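Local atomic coordinates of acetate kinase (Entamoeba histolytica, PDB entry 4H0O), a protein that probably interconverts acetate and acetyl phosphate as a pyrophosphate-dependent acetate kinase of the ASKHA superfamily, with a ribonuclease H-like fold. Residues G95-H100 / A152-F157; Y178-F183 / F227-G232; T243-I248 / D267-K272; L329-D334 / Q382-P387. One frame throughout, in Å; residues are numbered along the deposited sequence.

Contact 1: residues G95-H100 / A152-F157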
loop_
_atom_site.group_PDB
_atom_site.type_symbol
_atom_site.label_atom_id
_atom_site.label_comp_id
_atom_site.label_asym_id
_atom_site.label_seq_id
_atom_site.Cartn_x
_atom_site.Cartn_y
_atom_site.Cartn_z
ATOM N N GLY B 95 32.203 -11.563 -11.968
ATOM C CA GLY B 95 31.064 -10.849 -11.422
ATOM C C GLY B 95 30.159 -11.774 -10.632
ATOM O O GLY B 95 29.919 -12.913 -11.037
ATOM N N HIS B 96 29.661 -11.284 -9.500
ATOM C CA HIS B 96 28.763 -12.064 -8.656
ATOM C C HIS B 96 27.514 -11.258 -8.314
ATOM O O HIS B 96 27.519 -10.029 -8.389
ATOM C CB HIS B 96 29.467 -12.476 -7.366
ATOM C CG HIS B 96 30.695 -13.296 -7.579
ATOM N ND1 HIS B 96 30.676 -14.674 -7.631
ATOM C CD2 HIS B 96 31.997 -12.937 -7.733
ATOM C CE1 HIS B 96 31.902 -15.127 -7.817
ATOM N NE2 HIS B 96 32.720 -14.091 -7.881
ATOM N N ARG B 97 26.452 -11.950 -7.923
ATOM C CA ARG B 97 25.197 -11.286 -7.597
ATOM C C ARG B 97 24.753 -11.624 -6.176
ATOM O O ARG B 97 24.588 -12.795 -5.832
ATOM C CB ARG B 97 24.120 -11.697 -8.602
ATOM C CG ARG B 97 22.767 -11.048 -8.388
ATOM C CD ARG B 97 21.815 -11.389 -9.527
ATOM N NE ARG B 97 20.562 -10.645 -9.430
ATOM C CZ ARG B 97 19.458 -11.111 -8.856
ATOM N NH1 ARG B 97 19.447 -12.327 -8.325
ATOM N NH2 ARG B 97 18.364 -10.362 -8.815
ATOM N N PHE B 98 24.565 -10.592 -5.356
ATOM C CA PHE B 98 24.147 -10.764 -3.965
ATOM C C PHE B 98 22.801 -10.071 -3.773
ATOM O O PHE B 98 22.669 -8.872 -4.034
ATOM C CB PHE B 98 25.190 -10.142 -3.040
ATOM C CG PHE B 98 25.293 -10.795 -1.692
ATOM C CD1 PHE B 98 25.919 -12.026 -1.545
ATOM C CD2 PHE B 98 24.807 -10.153 -0.562
ATOM C CE1 PHE B 98 26.033 -12.618 -0.296
ATOM C CE2 PHE B 98 24.918 -10.735 0.688
ATOM C CZ PHE B 98 25.530 -11.971 0.821
ATOM N N VAL B 99 21.807 -10.828 -3.316
ATOM C CA VAL B 99 20.437 -10.329 -3.226
ATOM C C VAL B 99 20.256 -9.205 -2.203
ATOM O O VAL B 99 19.720 -8.145 -2.526
ATOM C CB VAL B 99 19.442 -11.470 -2.917
ATOM C CG1 VAL B 99 18.094 -10.907 -2.520
ATOM C CG2 VAL B 99 19.287 -12.379 -4.122
ATOM N N HIS B 100 20.710 -9.433 -0.975
ATOM C CA HIS B 100 20.419 -8.512 0.122
ATOM C C HIS B 100 21.683 -8.109 0.879
ATOM O O HIS B 100 22.258 -8.917 1.614
ATOM C CB HIS B 100 19.412 -9.161 1.077
ATOM C CG HIS B 100 18.733 -8.205 1.998
ATOM N ND1 HIS B 100 19.200 -6.917 2.232
ATOM C CD2 HIS B 100 17.620 -8.327 2.757
ATOM C CE1 HIS B 100 18.406 -6.311 3.080
ATOM N NE2 HIS B 100 17.431 -7.144 3.422
ATOM N N ALA B 152 27.728 -7.520 -7.281
ATOM C CA ALA B 152 26.636 -6.603 -7.586
ATOM C C ALA B 152 25.527 -6.786 -6.551
ATOM O O ALA B 152 24.931 -7.860 -6.469
ATOM C CB ALA B 152 26.112 -6.859 -8.979
ATOM N N ILE B 153 25.254 -5.746 -5.763
ATOM C CA ILE B 153 24.271 -5.845 -4.683
ATOM C C ILE B 153 22.888 -5.326 -5.102
ATOM O O ILE B 153 22.742 -4.173 -5.510
ATOM C CB ILE B 153 24.745 -5.117 -3.401
ATOM C CG1 ILE B 153 25.830 -5.926 -2.687
ATOM C CG2 ILE B 153 23.590 -4.916 -2.442
ATOM C CD1 ILE B 153 27.222 -5.671 -3.190
ATOM N N ASP B 154 21.873 -6.178 -4.974
ATOM C CA ASP B 154 20.535 -5.874 -5.477
ATOM C C ASP B 154 19.809 -4.792 -4.671
ATOM O O ASP B 154 18.796 -4.261 -5.121
ATOM C CB ASP B 154 19.690 -7.152 -5.517
ATOM C CG ASP B 154 18.606 -7.107 -6.577
ATOM O OD1 ASP B 154 18.893 -6.645 -7.702
ATOM O OD2 ASP B 154 17.468 -7.541 -6.288
ATOM N N THR B 155 20.330 -4.462 -3.491
ATOM C CA THR B 155 19.686 -3.479 -2.617
ATOM C C THR B 155 20.358 -2.106 -2.644
ATOM O O THR B 155 19.805 -1.133 -2.131
ATOM C CB THR B 155 19.632 -3.969 -1.150
ATOM O OG1 THR B 155 20.941 -4.362 -0.724
ATOM C CG2 THR B 155 18.692 -5.149 -1.014
ATOM N N ALA B 156 21.545 -2.036 -3.240
ATOM C CA ALA B 156 22.372 -0.826 -3.197
ATOM C C ALA B 156 21.780 0.399 -3.905
ATOM O O ALA B 156 21.930 1.522 -3.423
ATOM C CB ALA B 156 23.770 -1.119 -3.728
ATOM N N PHE B 157 21.123 0.185 -5.046
ATOM C CA PHE B 157 20.562 1.286 -5.839
ATOM C C PHE B 157 19.592 2.137 -5.028
ATOM O O PHE B 157 19.424 3.325 -5.295
ATOM C CB PHE B 157 19.864 0.749 -7.100
ATOM C CG PHE B 157 19.259 1.824 -7.979
ATOM C CD1 PHE B 157 20.051 2.816 -8.542
ATOM C CD2 PHE B 157 17.899 1.819 -8.266
ATOM C CE1 PHE B 157 19.493 3.796 -9.360
ATOM C CE2 PHE B 157 17.336 2.796 -9.085
ATOM C CZ PHE B 157 18.135 3.784 -9.632
#

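Contact 2: residues Y178-F183 / F227-G232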
loop_
_atom_site.group_PDB
_atom_site.type_symbol
_atom_site.label_atom_id
_atom_site.label_comp_id
_atom_site.label_asym_id
_atom_site.label_seq_id
_atom_site.Cartn_x
_atom_site.Cartn_y
_atom_site.Cartn_z
ATOM N N TYR B 178 13.076 -2.288 11.135
ATOM C CA TYR B 178 12.272 -2.636 9.969
ATOM C C TYR B 178 12.192 -1.508 8.946
ATOM O O TYR B 178 11.119 -1.195 8.427
ATOM C CB TYR B 178 10.872 -3.076 10.406
ATOM C CG TYR B 178 10.895 -4.236 11.374
ATOM C CD1 TYR B 178 11.482 -5.444 11.019
ATOM C CD2 TYR B 178 10.331 -4.128 12.640
ATOM C CE1 TYR B 178 11.511 -6.511 11.899
ATOM C CE2 TYR B 178 10.356 -5.192 13.528
ATOM C CZ TYR B 178 10.947 -6.381 13.150
ATOM O OH TYR B 178 10.977 -7.446 14.022
ATOM N N LEU B 179 13.336 -0.900 8.656
ATOM C CA LEU B 179 13.403 0.112 7.616
ATOM C C LEU B 179 13.184 -0.528 6.246
ATOM O O LEU B 179 13.455 -1.718 6.050
ATOM C CB LEU B 179 14.745 0.847 7.660
ATOM C CG LEU B 179 14.966 1.753 8.872
ATOM C CD1 LEU B 179 16.330 2.431 8.810
ATOM C CD2 LEU B 179 13.860 2.797 8.973
ATOM N N LYS B 180 12.673 0.259 5.306
ATOM C CA LYS B 180 12.484 -0.215 3.943
ATOM C C LYS B 180 13.839 -0.357 3.253
ATOM O O LYS B 180 14.734 0.462 3.456
ATOM C CB LYS B 180 11.585 0.749 3.166
ATOM C CG LYS B 180 11.458 0.430 1.681
ATOM C CD LYS B 180 10.505 1.387 0.975
ATOM C CE LYS B 180 9.112 1.333 1.583
ATOM N NZ LYS B 180 8.148 2.177 0.813
ATOM N N PHE B 181 13.991 -1.408 2.455
ATOM C CA PHE B 181 15.195 -1.592 1.656
ATOM C C PHE B 181 14.902 -1.394 0.168
ATOM O O PHE B 181 15.417 -0.465 -0.457
ATOM C CB PHE B 181 15.815 -2.973 1.902
ATOM C CG PHE B 181 16.593 -3.071 3.187
ATOM C CD1 PHE B 181 17.872 -2.537 3.280
ATOM C CD2 PHE B 181 16.052 -3.706 4.298
ATOM C CE1 PHE B 181 18.595 -2.625 4.460
ATOM C CE2 PHE B 181 16.770 -3.796 5.481
ATOM C CZ PHE B 181 18.042 -3.256 5.561
ATOM N N GLY B 182 14.067 -2.263 -0.396
ATOM C CA GLY B 182 13.787 -2.223 -1.821
ATOM C C GLY B 182 14.695 -3.186 -2.559
ATOM O O GLY B 182 15.839 -3.399 -2.152
ATOM N N PHE B 183 14.196 -3.778 -3.640
ATOM C CA PHE B 183 14.964 -4.799 -4.350
ATOM C C PHE B 183 14.891 -4.575 -5.859
ATOM O O PHE B 183 14.402 -3.532 -6.299
ATOM C CB PHE B 183 14.476 -6.199 -3.952
ATOM C CG PHE B 183 14.568 -6.474 -2.471
ATOM C CD1 PHE B 183 13.566 -6.047 -1.605
ATOM C CD2 PHE B 183 15.658 -7.149 -1.943
ATOM C CE1 PHE B 183 13.651 -6.286 -0.240
ATOM C CE2 PHE B 183 15.748 -7.396 -0.577
ATOM C CZ PHE B 183 14.744 -6.962 0.274
ATOM N N PHE B 227 13.902 7.269 -5.806
ATOM C CA PHE B 227 13.290 8.151 -4.819
ATOM C C PHE B 227 12.446 7.318 -3.860
ATOM O O PHE B 227 12.545 7.458 -2.641
ATOM C CB PHE B 227 12.433 9.223 -5.502
ATOM C CG PHE B 227 11.904 10.271 -4.559
ATOM C CD1 PHE B 227 12.637 11.420 -4.299
ATOM C CD2 PHE B 227 10.675 10.109 -3.932
ATOM C CE1 PHE B 227 12.154 12.387 -3.430
ATOM C CE2 PHE B 227 10.186 11.073 -3.060
ATOM C CZ PHE B 227 10.927 12.213 -2.810
ATOM N N ASP B 228 11.608 6.450 -4.413
ATOM C CA ASP B 228 10.886 5.486 -3.591
ATOM C C ASP B 228 10.636 4.210 -4.381
ATOM O O ASP B 228 10.802 4.189 -5.605
ATOM C CB ASP B 228 9.568 6.065 -3.074
ATOM C CG ASP B 228 9.027 5.296 -1.878
ATOM O OD1 ASP B 228 9.808 4.555 -1.242
ATOM O OD2 ASP B 228 7.825 5.427 -1.569
ATOM N N THR B 229 10.245 3.149 -3.682
ATOM C CA THR B 229 10.049 1.860 -4.330
ATOM C C THR B 229 8.961 1.027 -3.657
ATOM O O THR B 229 8.531 1.321 -2.541
ATOM C CB THR B 229 11.357 1.057 -4.390
ATOM O OG1 THR B 229 11.207 -0.045 -5.295
ATOM C CG2 THR B 229 11.725 0.536 -3.007
ATOM N N SER B 230 8.551 -0.035 -4.340
ATOM C CA SER B 230 7.348 -0.778 -3.985
ATOM C C SER B 230 7.546 -1.792 -2.856
ATOM O O SER B 230 6.683 -1.937 -1.987
ATOM C CB SER B 230 6.822 -1.491 -5.230
ATOM O OG SER B 230 5.441 -1.748 -5.121
ATOM N N MET B 231 8.661 -2.517 -2.882
ATOM C CA MET B 231 8.958 -3.468 -1.817
ATOM C C MET B 231 9.374 -2.705 -0.560
ATOM O O MET B 231 9.664 -1.506 -0.624
ATOM C CB MET B 231 10.048 -4.457 -2.252
ATOM C CG MET B 231 9.585 -5.496 -3.278
ATOM S SD MET B 231 10.896 -6.630 -3.819
ATOM C CE MET B 231 9.946 -7.826 -4.763
ATOM N N GLY B 232 9.384 -3.386 0.582
ATOM C CA GLY B 232 9.730 -2.736 1.833
ATOM C C GLY B 232 10.890 -3.420 2.525
ATOM O O GLY B 232 11.915 -3.694 1.899
HETATM O O HOH W 1 11.698 -3.032 -4.732
#

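Contact 3: residues T243-I248 / D267-K272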
loop_
_atom_site.group_PDB
_atom_site.type_symbol
_atom_site.label_atom_id
_atom_site.label_comp_id
_atom_site.label_asym_id
_atom_site.label_seq_id
_atom_site.Cartn_x
_atom_site.Cartn_y
_atom_site.Cartn_z
ATOM N N THR B 243 3.317 -15.410 -6.657
ATOM C CA THR B 243 2.876 -16.211 -5.515
ATOM C C THR B 243 2.839 -15.422 -4.207
ATOM O O THR B 243 2.622 -16.001 -3.139
ATOM C CB THR B 243 3.775 -17.450 -5.296
ATOM O OG1 THR B 243 5.097 -17.028 -4.938
ATOM C CG2 THR B 243 3.837 -18.304 -6.550
ATOM N N ARG B 244 3.068 -14.116 -4.289
ATOM C CA ARG B 244 3.081 -13.268 -3.103
ATOM C C ARG B 244 1.820 -12.417 -3.027
ATOM O O ARG B 244 1.185 -12.145 -4.046
ATOM C CB ARG B 244 4.321 -12.372 -3.098
ATOM C CG ARG B 244 5.614 -13.103 -2.777
ATOM C CD ARG B 244 6.828 -12.271 -3.159
ATOM N NE ARG B 244 8.041 -13.081 -3.244
ATOM C CZ ARG B 244 9.168 -12.680 -3.822
ATOM N NH1 ARG B 244 9.241 -11.476 -4.373
ATOM N NH2 ARG B 244 10.222 -13.484 -3.852
ATOM N N CYS B 245 1.458 -11.998 -1.819
ATOM C CA CYS B 245 0.262 -11.182 -1.635
ATOM C C CYS B 245 0.468 -9.705 -1.959
ATOM O O CYS B 245 -0.452 -9.040 -2.436
ATOM C CB CYS B 245 -0.252 -11.321 -0.204
ATOM S SG CYS B 245 0.929 -10.788 1.049
ATOM N N GLY B 246 1.665 -9.189 -1.699
ATOM C CA GLY B 246 1.901 -7.761 -1.828
ATOM C C GLY B 246 1.300 -7.030 -0.640
ATOM O O GLY B 246 0.996 -7.656 0.378
ATOM N N ASP B 247 1.125 -5.715 -0.758
ATOM C CA ASP B 247 0.534 -4.928 0.325
ATOM C C ASP B 247 -0.901 -5.354 0.647
ATOM O O ASP B 247 -1.782 -5.314 -0.214
ATOM C CB ASP B 247 0.565 -3.434 -0.009
ATOM C CG ASP B 247 1.957 -2.830 0.106
ATOM O OD1 ASP B 247 2.818 -3.408 0.806
ATOM O OD2 ASP B 247 2.183 -1.762 -0.500
ATOM N N ILE B 248 -1.125 -5.764 1.893
ATOM C CA ILE B 248 -2.462 -6.109 2.372
ATOM C C ILE B 248 -2.707 -5.468 3.736
ATOM O O ILE B 248 -1.780 -4.926 4.341
ATOM C CB ILE B 248 -2.642 -7.632 2.500
ATOM C CG1 ILE B 248 -1.585 -8.210 3.441
ATOM C CG2 ILE B 248 -2.582 -8.307 1.127
ATOM C CD1 ILE B 248 -1.752 -9.698 3.710
ATOM N N ASP B 267 4.351 -19.033 4.878
ATOM C CA ASP B 267 4.328 -19.857 3.674
ATOM C C ASP B 267 3.174 -19.474 2.748
ATOM O O ASP B 267 3.343 -19.404 1.530
ATOM C CB ASP B 267 4.236 -21.339 4.042
ATOM C CG ASP B 267 4.226 -22.242 2.824
ATOM O OD1 ASP B 267 5.281 -22.370 2.169
ATOM O OD2 ASP B 267 3.163 -22.824 2.522
ATOM N N ILE B 268 2.004 -19.231 3.331
ATOM C CA ILE B 268 0.814 -18.877 2.556
ATOM C C ILE B 268 1.000 -17.563 1.789
ATOM O O ILE B 268 0.722 -17.489 0.587
ATOM C CB ILE B 268 -0.438 -18.780 3.456
ATOM C CG1 ILE B 268 -0.838 -20.163 3.979
ATOM C CG2 ILE B 268 -1.595 -18.170 2.694
ATOM C CD1 ILE B 268 -1.846 -20.127 5.132
ATOM N N LEU B 269 1.479 -16.533 2.486
ATOM C CA LEU B 269 1.636 -15.202 1.900
ATOM C C LEU B 269 2.797 -15.109 0.906
ATOM O O LEU B 269 2.809 -14.232 0.039
ATOM C CB LEU B 269 1.793 -14.147 3.005
ATOM C CG LEU B 269 0.635 -14.035 4.000
ATOM C CD1 LEU B 269 0.863 -12.910 5.001
ATOM C CD2 LEU B 269 -0.683 -13.832 3.267
ATOM N N ASN B 270 3.770 -16.007 1.033
ATOM C CA ASN B 270 4.949 -15.999 0.164
ATOM C C ASN B 270 4.851 -16.957 -1.024
ATOM O O ASN B 270 5.399 -16.690 -2.092
ATOM C CB ASN B 270 6.212 -16.333 0.971
ATOM C CG ASN B 270 6.903 -15.100 1.522
ATOM O OD1 ASN B 270 7.607 -14.393 0.798
ATOM N ND2 ASN B 270 6.719 -14.844 2.815
ATOM N N LYS B 271 4.151 -18.072 -0.832
ATOM C CA LYS B 271 4.186 -19.170 -1.795
ATOM C C LYS B 271 2.811 -19.579 -2.321
ATOM O O LYS B 271 2.714 -20.243 -3.351
ATOM C CB LYS B 271 4.895 -20.384 -1.178
ATOM C CG LYS B 271 6.343 -20.142 -0.759
ATOM C CD LYS B 271 7.262 -20.008 -1.970
ATOM C CE LYS B 271 8.712 -19.744 -1.561
ATOM N NZ LYS B 271 9.320 -20.868 -0.794
ATOM N N LYS B 272 1.758 -19.186 -1.610
ATOM C CA LYS B 272 0.402 -19.577 -1.981
ATOM C C LYS B 272 -0.553 -18.392 -2.109
ATOM O O LYS B 272 -1.755 -18.531 -1.883
ATOM C CB LYS B 272 -0.154 -20.588 -0.975
ATOM C CG LYS B 272 0.346 -22.009 -1.183
ATOM C CD LYS B 272 1.580 -22.290 -0.341
ATOM C CE LYS B 272 2.007 -23.744 -0.456
ATOM N NZ LYS B 272 3.391 -23.958 0.053
HETATM O O HOH W 2 7.930 -16.474 -2.691
#

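Contact 4: residues L329-D334 / Q382-P387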
loop_
_atom_site.group_PDB
_atom_site.type_symbol
_atom_site.label_atom_id
_atom_site.label_comp_id
_atom_site.label_asym_id
_atom_site.label_seq_id
_atom_site.Cartn_x
_atom_site.Cartn_y
_atom_site.Cartn_z
ATOM N N LEU B 329 8.049 9.342 -18.186
ATOM C CA LEU B 329 8.256 8.058 -18.846
ATOM C C LEU B 329 7.903 6.880 -17.953
ATOM O O LEU B 329 8.460 6.728 -16.859
ATOM C CB LEU B 329 9.708 7.922 -19.319
ATOM C CG LEU B 329 10.078 6.588 -19.981
ATOM C CD1 LEU B 329 9.297 6.398 -21.268
ATOM C CD2 LEU B 329 11.578 6.490 -20.247
ATOM N N LEU B 330 6.975 6.051 -18.430
ATOM C CA LEU B 330 6.645 4.792 -17.772
ATOM C C LEU B 330 7.325 3.656 -18.535
ATOM O O LEU B 330 7.158 3.531 -19.753
ATOM C CB LEU B 330 5.126 4.581 -17.741
ATOM C CG LEU B 330 4.624 3.283 -17.099
ATOM C CD1 LEU B 330 4.855 3.300 -15.600
ATOM C CD2 LEU B 330 3.148 3.028 -17.410
ATOM N N VAL B 331 8.103 2.841 -17.832
ATOM C CA VAL B 331 8.856 1.778 -18.489
ATOM C C VAL B 331 8.561 0.400 -17.910
ATOM O O VAL B 331 8.581 0.207 -16.694
ATOM C CB VAL B 331 10.373 2.037 -18.415
ATOM C CG1 VAL B 331 10.841 2.036 -16.968
ATOM C CG2 VAL B 331 11.129 0.996 -19.228
ATOM N N PHE B 332 8.296 -0.560 -18.791
ATOM C CA PHE B 332 8.075 -1.937 -18.373
ATOM C C PHE B 332 9.323 -2.786 -18.595
ATOM O O PHE B 332 9.987 -2.664 -19.626
ATOM C CB PHE B 332 6.897 -2.539 -19.134
ATOM C CG PHE B 332 5.586 -1.888 -18.830
ATOM C CD1 PHE B 332 4.887 -2.216 -17.677
ATOM C CD2 PHE B 332 5.042 -0.953 -19.701
ATOM C CE1 PHE B 332 3.671 -1.619 -17.394
ATOM C CE2 PHE B 332 3.827 -0.353 -19.425
ATOM C CZ PHE B 332 3.139 -0.687 -18.269
ATOM N N THR B 333 9.642 -3.648 -17.632
ATOM C CA THR B 333 10.807 -4.513 -17.774
ATOM C C THR B 333 10.570 -5.901 -17.183
ATOM O O THR B 333 9.510 -6.172 -16.614
ATOM C CB THR B 333 12.078 -3.873 -17.172
ATOM O OG1 THR B 333 13.230 -4.639 -17.547
ATOM C CG2 THR B 333 11.989 -3.819 -15.663
ATOM N N ASP B 334 11.567 -6.768 -17.339
ATOM C CA ASP B 334 11.466 -8.189 -16.998
ATOM C C ASP B 334 10.366 -8.932 -17.759
ATOM O O ASP B 334 9.596 -8.323 -18.505
ATOM C CB ASP B 334 11.345 -8.413 -15.490
ATOM C CG ASP B 334 11.339 -9.888 -15.128
ATOM O OD1 ASP B 334 11.448 -10.721 -16.051
ATOM O OD2 ASP B 334 11.202 -10.215 -13.929
ATOM N N GLN B 382 5.311 9.310 -22.084
ATOM C CA GLN B 382 5.842 8.267 -22.954
ATOM C C GLN B 382 5.861 6.915 -22.248
ATOM O O GLN B 382 6.040 6.845 -21.029
ATOM C CB GLN B 382 7.244 8.640 -23.444
ATOM C CG GLN B 382 7.258 9.773 -24.465
ATOM C CD GLN B 382 6.431 9.454 -25.700
ATOM O OE1 GLN B 382 6.661 8.447 -26.371
ATOM N NE2 GLN B 382 5.457 10.311 -25.999
ATOM N N VAL B 383 5.662 5.847 -23.017
ATOM C CA VAL B 383 5.709 4.486 -22.488
ATOM C C VAL B 383 6.691 3.651 -23.303
ATOM O O VAL B 383 6.649 3.662 -24.537
ATOM C CB VAL B 383 4.320 3.809 -22.526
ATOM C CG1 VAL B 383 4.420 2.355 -22.083
ATOM C CG2 VAL B 383 3.338 4.552 -21.646
ATOM N N CYS B 384 7.580 2.932 -22.623
ATOM C CA CYS B 384 8.525 2.078 -23.328
ATOM C C CYS B 384 8.766 0.769 -22.593
ATOM O O CYS B 384 8.500 0.654 -21.393
ATOM C CB CYS B 384 9.855 2.803 -23.542
ATOM S SG CYS B 384 10.932 2.800 -22.096
ATOM N N VAL B 385 9.257 -0.220 -23.331
ATOM C CA VAL B 385 9.740 -1.459 -22.740
ATOM C C VAL B 385 11.259 -1.428 -22.822
ATOM O O VAL B 385 11.820 -0.964 -23.819
ATOM C CB VAL B 385 9.207 -2.698 -23.487
ATOM C CG1 VAL B 385 7.758 -2.954 -23.126
ATOM C CG2 VAL B 385 9.353 -2.521 -24.997
ATOM N N ALA B 386 11.926 -1.907 -21.776
ATOM C CA ALA B 386 13.385 -1.903 -21.745
ATOM C C ALA B 386 13.930 -3.226 -21.217
ATOM O O ALA B 386 13.609 -3.631 -20.099
ATOM C CB ALA B 386 13.897 -0.737 -20.914
ATOM N N PRO B 387 14.753 -3.905 -22.034
ATOM C CA PRO B 387 15.368 -5.200 -21.711
ATOM C C PRO B 387 16.244 -5.148 -20.458
ATOM O O PRO B 387 16.903 -4.135 -20.215
ATOM C CB PRO B 387 16.247 -5.483 -22.933
ATOM C CG PRO B 387 15.614 -4.717 -24.043
ATOM C CD PRO B 387 15.053 -3.475 -23.413
#

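Contact 1: residues G95-H100 / A152-F157
His96, Phe98, Ala152 and Asp154 lace the ends of two parallel strands together with main-chain hydrogen bonds. Ala152 N bonds to His96 O at 2.8 Å, Phe98 N returns a bond to Ala152 O at 3.0 Å, and Asp154 N reaches Phe98 O at 3.0 Å. The last of these lies just past strand 148-153, at the start of a type I turn from Ile153 to Ala156, and so sets Asp154 at the end of the sheet.

Charge enters with Asp154, the predicted proton donor/acceptor, and Arg97, a predicted substrate binder. The extended Arg97 chain, with CG anti to its backbone N (chi1 -179°), carries NH2 to 3.9 Å from Asp154 OD2. This salt bridge is long, and the oxygen lies well out of the guanidinium plane, so attraction acts without a directed N-H. The backbone N of His184 hydrogen-bonds to Asp154 OD2 and so helps to fix the carboxylate.

Packing completes the join. Ala152 CB lies only 3.5 Å from His96 O, a place suited to a small methyl. Thr155 CG2 rests 3.5 Å from Val99 O and 3.7 Å from His100 ND1, while its OG1 takes the N-H of Gly101. On the face turned from Arg97 and Ala152, Phe98 CB meets Ile153 CG1 at 4.3 Å.

Strand 93-98 runs between 16-21 and 148-153. Helix 129-143 packs on His96, Phe98 and Val99; helix 390-402 meets Arg97 and Ala152, and helix 185-195 also covers Ala152.

Contact 2: residues Y178-F183 / F227-G232
Lys180 reaches Asp228 because its CG stands anti to the backbone N (chi1 173°) and the chain then bends at chi3 (-59°). Phe183 and Met231 each hold CG anti to the carbonyl carbon, and with the methionine extended beyond CG its sulfur comes to the phenylalanine ring. The result is a Met-aromatic contact: Met231 SD lies 3.5 Å from Phe183 CD1 and approaches the ring obliquely, 64° off its normal, while Met231 CB sits at the ring edge in plane. Met231 also touches His184 and Arg244, both predicted transition-state stabilizers, so this junction between a loop and the end of strand 225-229 lines the probable active site.

Lysine suits its place by being long and apolar up to a charged tip. Lys180 CD passes 3.4 Å from Met231 O. Lys180 NZ forms a salt bridge with Asp228 OD1 at 3.6 Å, and a weak bond to Thr229 O. Asp228 OD2 also lies near Glu323, so the ammonium may offset some of the negative charge, with a long, weak ion pair to Lys315 of the second subunit adding to it. Phe181 N bonds to Gly232 O at 3.1 Å from above the carbonyl plane. Gly182, lacking a side chain, lets Thr229 CG2 come within 3.6 Å of its CA.

Thr229 OG1 is hydrogen-bonded to Cys218 O, and a water accepts the N-H of Phe183 at 2.8 Å from Phe183 N and donates to Thr229 OG1 at 3.1 Å.

Contact 3: residues T243-I248 / D267-K272
Thr243 and Cys245 bond to the last turn of helix 262-271, and here the packing is tight. Thr243 OG1 lies between its backbone N and carbonyl carbon (chi1 65°), a rotation that aims it at the helix, and it donates to Asn270 O at 2.9 Å. One residue back along the helix, Leu269 O receives Cys245 N at 3.2 Å, in the carbonyl plane, and a CA-H of Arg244 with CA 3.3 Å away. Next to this bond Cys245 SG rests on Leu269 CB at 4.0 Å, a weakly polar thiol on an aliphatic carbon, both fit for a buried spot that Ile170 of the second subunit helps to cover.

A loop thus supplies donors to carbonyls at the C-terminal end of a helix. It also carries Arg244, a predicted transition-state stabilizer, whose extended chain runs across the end of the helix, its CG 3.7 Å from Asn270 O.

The other side is loose and wet. A water donates to Asn270 O at 2.6 Å and accepts a weak bond from Arg244 NE, giving that carbonyl a second donor besides Thr243. Lys271 and Lys272 are exposed, as suits their charge; Lys272 NZ forms a salt bridge with Asp267 OD2 at 2.7 Å, on its syn lone pair.

Contact 4: residues L329-D334 / Q382-P387
Val331 fits a notch between Cys384 and Ala386 where strands 329-333 and 382-385 run side by side, parallel, in a mixed sheet of this ribonuclease H-like fold. Its CG1 sits between backbone N and carbonyl carbon (chi1 63°), which leaves CG2 anti to the N and directed across the strands, 3.4 Å from Cys384 SG and 3.7 Å from Ala386 CB; the slim thiol and the single methyl of Ala386 let the branched valine come this close. On the same face Leu329 lays CD1 over the next strand, 3.3 Å from Gln382 O and 4.0 Å from Cys384 SG. Phe373 of strand 372-373 packs on Leu329, Gln382 and Cys384, while the amide of Gln382 leads away from strand 329-333 and bonds to Thr375 and Met376.

The opposite face carries Leu330, Val383, Phe332 and Val385. Phe332 is its large bump: Val383 CG1 comes to the ring edge, near its plane, 3.8 Å from CE2 of Phe332, and Val385 CG1 fills in beside Phe332 CB at 4.1 Å. These apolar side chains are buried under helix 341-350, where Ile347 meets Leu330, Cys348 meets Val383, and Arg344 touches Phe332 and Val385.

Between the two faces the main chains alternate bonds, from Leu330 N to Gln382 O through to Ala386 N and Phe332 O. Beyond them Thr333 takes over with its side chain: its OG1 donates to Ala386 O at 2.8 Å, nearly in line with the carbonyl.

Overall arrangement
Contacts 1 and 4 are buried and alike in kind, each a parallel strand pair held by main-chain bonds, but they belong to the two different sheets. Contact 4 is sheathed in apolar side chains; contact 1 adds a predicted catalytic aspartate and a predicted substrate-binding arginine. Contacts 2 and 3 depend on loops and both meet the second subunit: contact 2 is buried, with a lysine-aspartate pair, whereas contact 3 is only partly buried and has a wet, charged side. Contact 2 connects its neighbours, touching contact 1 through Thr155 and His100 and contact 3 through Met231 CE, 3.7 Å from Arg244 NH1. Contact 4 touches none of the others, though contact 2 reaches the same sheet.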